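Local coordinates for protein nitrite oxidoreductase subunit A (Kuenenia stuttgartiensis, PDB 7B04) that belongs to the molybdopterin oxidoreductase family and carries a molybdenum atom, an iron/sulfur cluster and two MD1 ligands, at residues F821-T825 against L1073-A1077; I969-D973 against V1118-V1122. All coordinates share one frame; numbering follows the deposited sequence.

Contact 1. Residues F821-T825 against L1073-A1077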
# COMPACT_ATOMS: atom_id res chain seq x y z
N PHE B 821 12.33 -14.94 33.63
CA PHE B 821 11.47 -15.00 32.45
C PHE B 821 10.25 -15.87 32.74
O PHE B 821 10.07 -16.38 33.85
CB PHE B 821 12.26 -15.53 31.25
CG PHE B 821 13.39 -14.65 30.81
CD1 PHE B 821 13.16 -13.56 29.99
CD2 PHE B 821 14.69 -14.91 31.23
CE1 PHE B 821 14.20 -12.75 29.58
CE2 PHE B 821 15.73 -14.09 30.83
CZ PHE B 821 15.49 -13.01 30.01
N TYR B 822 9.40 -16.05 31.73
CA TYR B 822 8.15 -16.79 31.90
C TYR B 822 8.24 -18.20 31.35
O TYR B 822 7.29 -18.72 30.76
CB TYR B 822 7.00 -16.02 31.24
CG TYR B 822 6.85 -14.60 31.73
CD1 TYR B 822 6.22 -14.31 32.93
CD2 TYR B 822 7.36 -13.54 30.98
CE1 TYR B 822 6.09 -13.01 33.38
CE2 TYR B 822 7.23 -12.23 31.42
CZ TYR B 822 6.60 -11.98 32.62
OH TYR B 822 6.47 -10.68 33.07
N THR B 823 9.38 -18.84 31.54
CA THR B 823 9.64 -20.23 31.18
C THR B 823 9.55 -21.12 32.40
O THR B 823 9.43 -20.65 33.54
CB THR B 823 11.03 -20.35 30.54
OG1 THR B 823 12.01 -19.77 31.41
CG2 THR B 823 11.05 -19.64 29.21
N PRO B 824 9.57 -22.45 32.22
CA PRO B 824 9.74 -23.33 33.38
C PRO B 824 11.01 -23.06 34.17
O PRO B 824 11.02 -23.22 35.39
CB PRO B 824 9.75 -24.73 32.75
CG PRO B 824 8.91 -24.59 31.54
CD PRO B 824 9.19 -23.20 31.01
N THR B 825 12.09 -22.65 33.51
CA THR B 825 13.35 -22.35 34.19
C THR B 825 13.50 -20.89 34.58
O THR B 825 14.45 -20.56 35.30
CB THR B 825 14.55 -22.76 33.33
OG1 THR B 825 14.58 -21.96 32.14
CG2 THR B 825 14.47 -24.23 32.95
N LEU B 1073 2.71 -26.94 28.45
CA LEU B 1073 3.60 -25.82 28.12
C LEU B 1073 3.40 -24.69 29.13
O LEU B 1073 2.52 -23.85 28.98
CB LEU B 1073 3.38 -25.33 26.70
CG LEU B 1073 4.42 -24.26 26.34
CD1 LEU B 1073 5.83 -24.82 26.46
CD2 LEU B 1073 4.18 -23.68 24.95
N PHE B 1074 4.22 -24.70 30.18
CA PHE B 1074 4.19 -23.66 31.21
C PHE B 1074 4.60 -22.30 30.67
O PHE B 1074 5.78 -21.94 30.71
CB PHE B 1074 5.12 -24.06 32.36
CG PHE B 1074 5.19 -23.03 33.46
CD1 PHE B 1074 4.13 -22.84 34.32
CD2 PHE B 1074 6.34 -22.27 33.63
CE1 PHE B 1074 4.20 -21.90 35.33
CE2 PHE B 1074 6.41 -21.32 34.63
CZ PHE B 1074 5.35 -21.14 35.49
N HIS B 1075 3.65 -21.54 30.12
CA HIS B 1075 3.88 -20.17 29.67
C HIS B 1075 2.95 -19.21 30.42
O HIS B 1075 2.12 -19.61 31.23
CB HIS B 1075 3.73 -20.04 28.16
CG HIS B 1075 2.41 -20.50 27.64
ND1 HIS B 1075 2.08 -21.83 27.54
CD2 HIS B 1075 1.34 -19.80 27.19
CE1 HIS B 1075 0.86 -21.94 27.05
NE2 HIS B 1075 0.39 -20.72 26.83
N LYS B 1076 3.11 -17.92 30.12
CA LYS B 1076 2.36 -16.85 30.77
C LYS B 1076 1.07 -16.52 30.03
O LYS B 1076 1.04 -16.46 28.80
CB LYS B 1076 3.22 -15.58 30.86
CG LYS B 1076 2.47 -14.36 31.38
CD LYS B 1076 3.26 -13.07 31.18
CE LYS B 1076 2.53 -11.87 31.75
NZ LYS B 1076 1.24 -11.60 31.06
N ALA B 1077 0.00 -16.31 30.80
CA ALA B 1077 -1.27 -15.90 30.23
C ALA B 1077 -1.15 -14.49 29.64
O ALA B 1077 -0.49 -13.62 30.21
CB ALA B 1077 -2.37 -15.94 31.28
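An inverse gamma turn centred on F1074, together with the short strand 1075-1076 that follows it, packs against the irregular loop Y822-P824. The aliphatic chain of K1076 runs beside the Y822 side chain in the same direction and crosses one ring face. CD of K1076 sits almost over the ring centre, 3.6 Å from the centroid of the Y822 ring and 13° off the ring normal, a CH-pi contact. Nearer the backbone, CB of K1076 meets CB of Y822 at 3.8 Å. The lysine chain is extended as far as CE and bends there (chi4 -64°), turning the ammonium group away from the ring toward its own backbone, where NZ of K1076 donates to A1077 O at 2.8 Å and also bonds G1080 O. Strand 1075-1076 pairs antiparallel with 1083-1084, and these bonds lie at that hairpin. S409 of the neighbouring subunit B packs on both Y822 and K1076.

In the turn, F1074 places CG opposite the backbone N (chi1 178°), which sends its ring past P824. One ring edge abuts the T823-P824 peptide, with CE2 of F1074 at 3.3 Å from T823 O and CD2 of F1074 at 3.5 Å from P824 N. The proline ring slides by in the opposite direction, its CG 3.9 Å from F1074 CB. Its CD approaches the carbonyl O of F1074 at 3.6 Å. CB of T823 points away from 1073-1077, and its OG1 is bonded to R827 O. The F1074 ring also stacks with F1083 of the partner strand.

Contact 2. Residues I969-D973 against V1118-V1122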
# COMPACT_ATOMS: atom_id res chain seq x y z
N ILE B 969 5.87 -19.36 -21.17
CA ILE B 969 5.05 -18.28 -20.63
C ILE B 969 5.81 -16.98 -20.85
O ILE B 969 6.96 -16.84 -20.40
CB ILE B 969 4.74 -18.49 -19.15
CG1 ILE B 969 3.89 -19.75 -18.96
CG2 ILE B 969 4.06 -17.26 -18.56
CD1 ILE B 969 3.81 -20.23 -17.53
N GLU B 970 5.17 -16.02 -21.51
CA GLU B 970 5.74 -14.70 -21.70
C GLU B 970 5.15 -13.75 -20.66
O GLU B 970 4.04 -13.97 -20.18
CB GLU B 970 5.46 -14.19 -23.10
CG GLU B 970 6.19 -12.92 -23.46
CD GLU B 970 7.68 -13.11 -23.61
OE1 GLU B 970 8.11 -14.23 -23.95
OE2 GLU B 970 8.41 -12.12 -23.39
N ASP B 971 5.91 -12.71 -20.30
CA ASP B 971 5.45 -11.75 -19.31
C ASP B 971 4.14 -11.12 -19.74
O ASP B 971 4.02 -10.57 -20.84
CB ASP B 971 6.50 -10.66 -19.05
CG ASP B 971 6.03 -9.63 -17.99
OD1 ASP B 971 6.84 -8.75 -17.63
OD2 ASP B 971 4.87 -9.70 -17.52
N GLY B 972 3.15 -11.17 -18.85
CA GLY B 972 1.83 -10.63 -19.09
C GLY B 972 0.81 -11.66 -19.49
O GLY B 972 -0.38 -11.31 -19.58
N ASP B 973 1.21 -12.91 -19.69
CA ASP B 973 0.27 -13.96 -20.03
C ASP B 973 -0.49 -14.43 -18.80
O ASP B 973 0.00 -14.35 -17.67
CB ASP B 973 1.01 -15.15 -20.65
CG ASP B 973 1.58 -14.83 -22.02
OD1 ASP B 973 1.03 -13.95 -22.71
OD2 ASP B 973 2.57 -15.48 -22.42
N VAL B 1118 1.40 -10.76 -27.94
CA VAL B 1118 2.01 -10.65 -26.62
C VAL B 1118 1.56 -9.36 -25.94
O VAL B 1118 1.11 -8.40 -26.58
CB VAL B 1118 3.54 -10.74 -26.70
CG1 VAL B 1118 4.15 -9.39 -27.00
CG2 VAL B 1118 4.08 -11.26 -25.43
N TRP B 1119 1.67 -9.34 -24.62
CA TRP B 1119 1.35 -8.15 -23.85
C TRP B 1119 2.18 -6.97 -24.35
O TRP B 1119 3.38 -7.08 -24.56
CB TRP B 1119 1.61 -8.43 -22.37
CG TRP B 1119 1.28 -7.32 -21.42
CD1 TRP B 1119 0.09 -6.65 -21.28
CD2 TRP B 1119 2.16 -6.77 -20.44
NE1 TRP B 1119 0.20 -5.71 -20.28
CE2 TRP B 1119 1.46 -5.77 -19.75
CE3 TRP B 1119 3.49 -7.03 -20.09
CZ2 TRP B 1119 2.04 -5.02 -18.72
CZ3 TRP B 1119 4.07 -6.30 -19.07
CH2 TRP B 1119 3.34 -5.30 -18.40
N ASP B 1120 1.50 -5.83 -24.53
CA ASP B 1120 2.08 -4.72 -25.29
C ASP B 1120 3.45 -4.24 -24.82
O ASP B 1120 4.30 -3.98 -25.68
CB ASP B 1120 1.09 -3.54 -25.29
CG ASP B 1120 -0.16 -3.81 -26.10
OD1 ASP B 1120 -0.08 -4.60 -27.06
OD2 ASP B 1120 -1.22 -3.24 -25.77
N PRO B 1121 3.73 -4.09 -23.51
CA PRO B 1121 5.07 -3.60 -23.12
C PRO B 1121 6.21 -4.53 -23.49
O PRO B 1121 7.36 -4.09 -23.48
CB PRO B 1121 4.95 -3.42 -21.60
CG PRO B 1121 3.50 -3.21 -21.37
CD PRO B 1121 2.81 -4.09 -22.36
N VAL B 1122 5.93 -5.80 -23.79
CA VAL B 1122 7.01 -6.69 -24.19
C VAL B 1122 7.49 -6.34 -25.60
O VAL B 1122 8.69 -6.46 -25.90
CB VAL B 1122 6.56 -8.16 -24.10
CG1 VAL B 1122 7.66 -9.10 -24.58
CG2 VAL B 1122 6.15 -8.50 -22.68
O HOH W 1 2.12 -11.65 -22.95
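Van der Waals contact joins E970 to two valines, whose side chains lie at a slant to its own. CG of E970 touches V1118 CG2 at 3.3 Å, and a bend at chi2 (69°) swings the carboxylate toward V1122, whose methyl CG1 meets the carboxylate oxygen OE2 of E970 at 3.3 Å. D971 runs alongside W1119 in the same direction: its OD2 is 3.8 Å from W1119 CZ3, with carboxylate and indole planes 38° apart. CB of the tryptophan rests 4.0 Å from G972 CA, while P1121 CD sits over one face of the indole.

Polar linkage between the segments passes through one water, which accepts from W1119 N at 2.9 Å and donates to both D971 O and D973 OD1. The same OD1 accepts from G1111 N, and the other carboxylate oxygen, OD2, takes the N-H of E970 at 2.8 Å. On the far segment, D1120 forms a salt bridge with R140 of subunit B.

The backbone bond from D973 N to E970 O, 3.1 Å long, closes a type II beta turn with G972 at its third position, where the positive phi (99°) suits glycine. This turn connects helix 961-966 to strand 974-978, probably within the C-terminal beta-barrel domain characteristic of molybdopterin oxidoreductases.

From the N terminus, the chain first reaches 821-825, in the loop between helices 812-816 and 835-840, and then 969-973, ahead of strand 974-978. Next comes 1073-1077, which returns to the first segment and closes contact 1 around 247 intervening residues. Last is 1118-1122, which closes contact 2 around 144. The two closures therefore cross instead of nesting. Contact 1 ties the loop after helix 812-816 to the small hairpin 1075-1076/1083-1084; contact 2 ties the turn leading into strand 974-978 to the start of helix 1120-1124. Their centres are about 55 Å apart, on opposite sides of the chain's centre, and both lie beside subunit B.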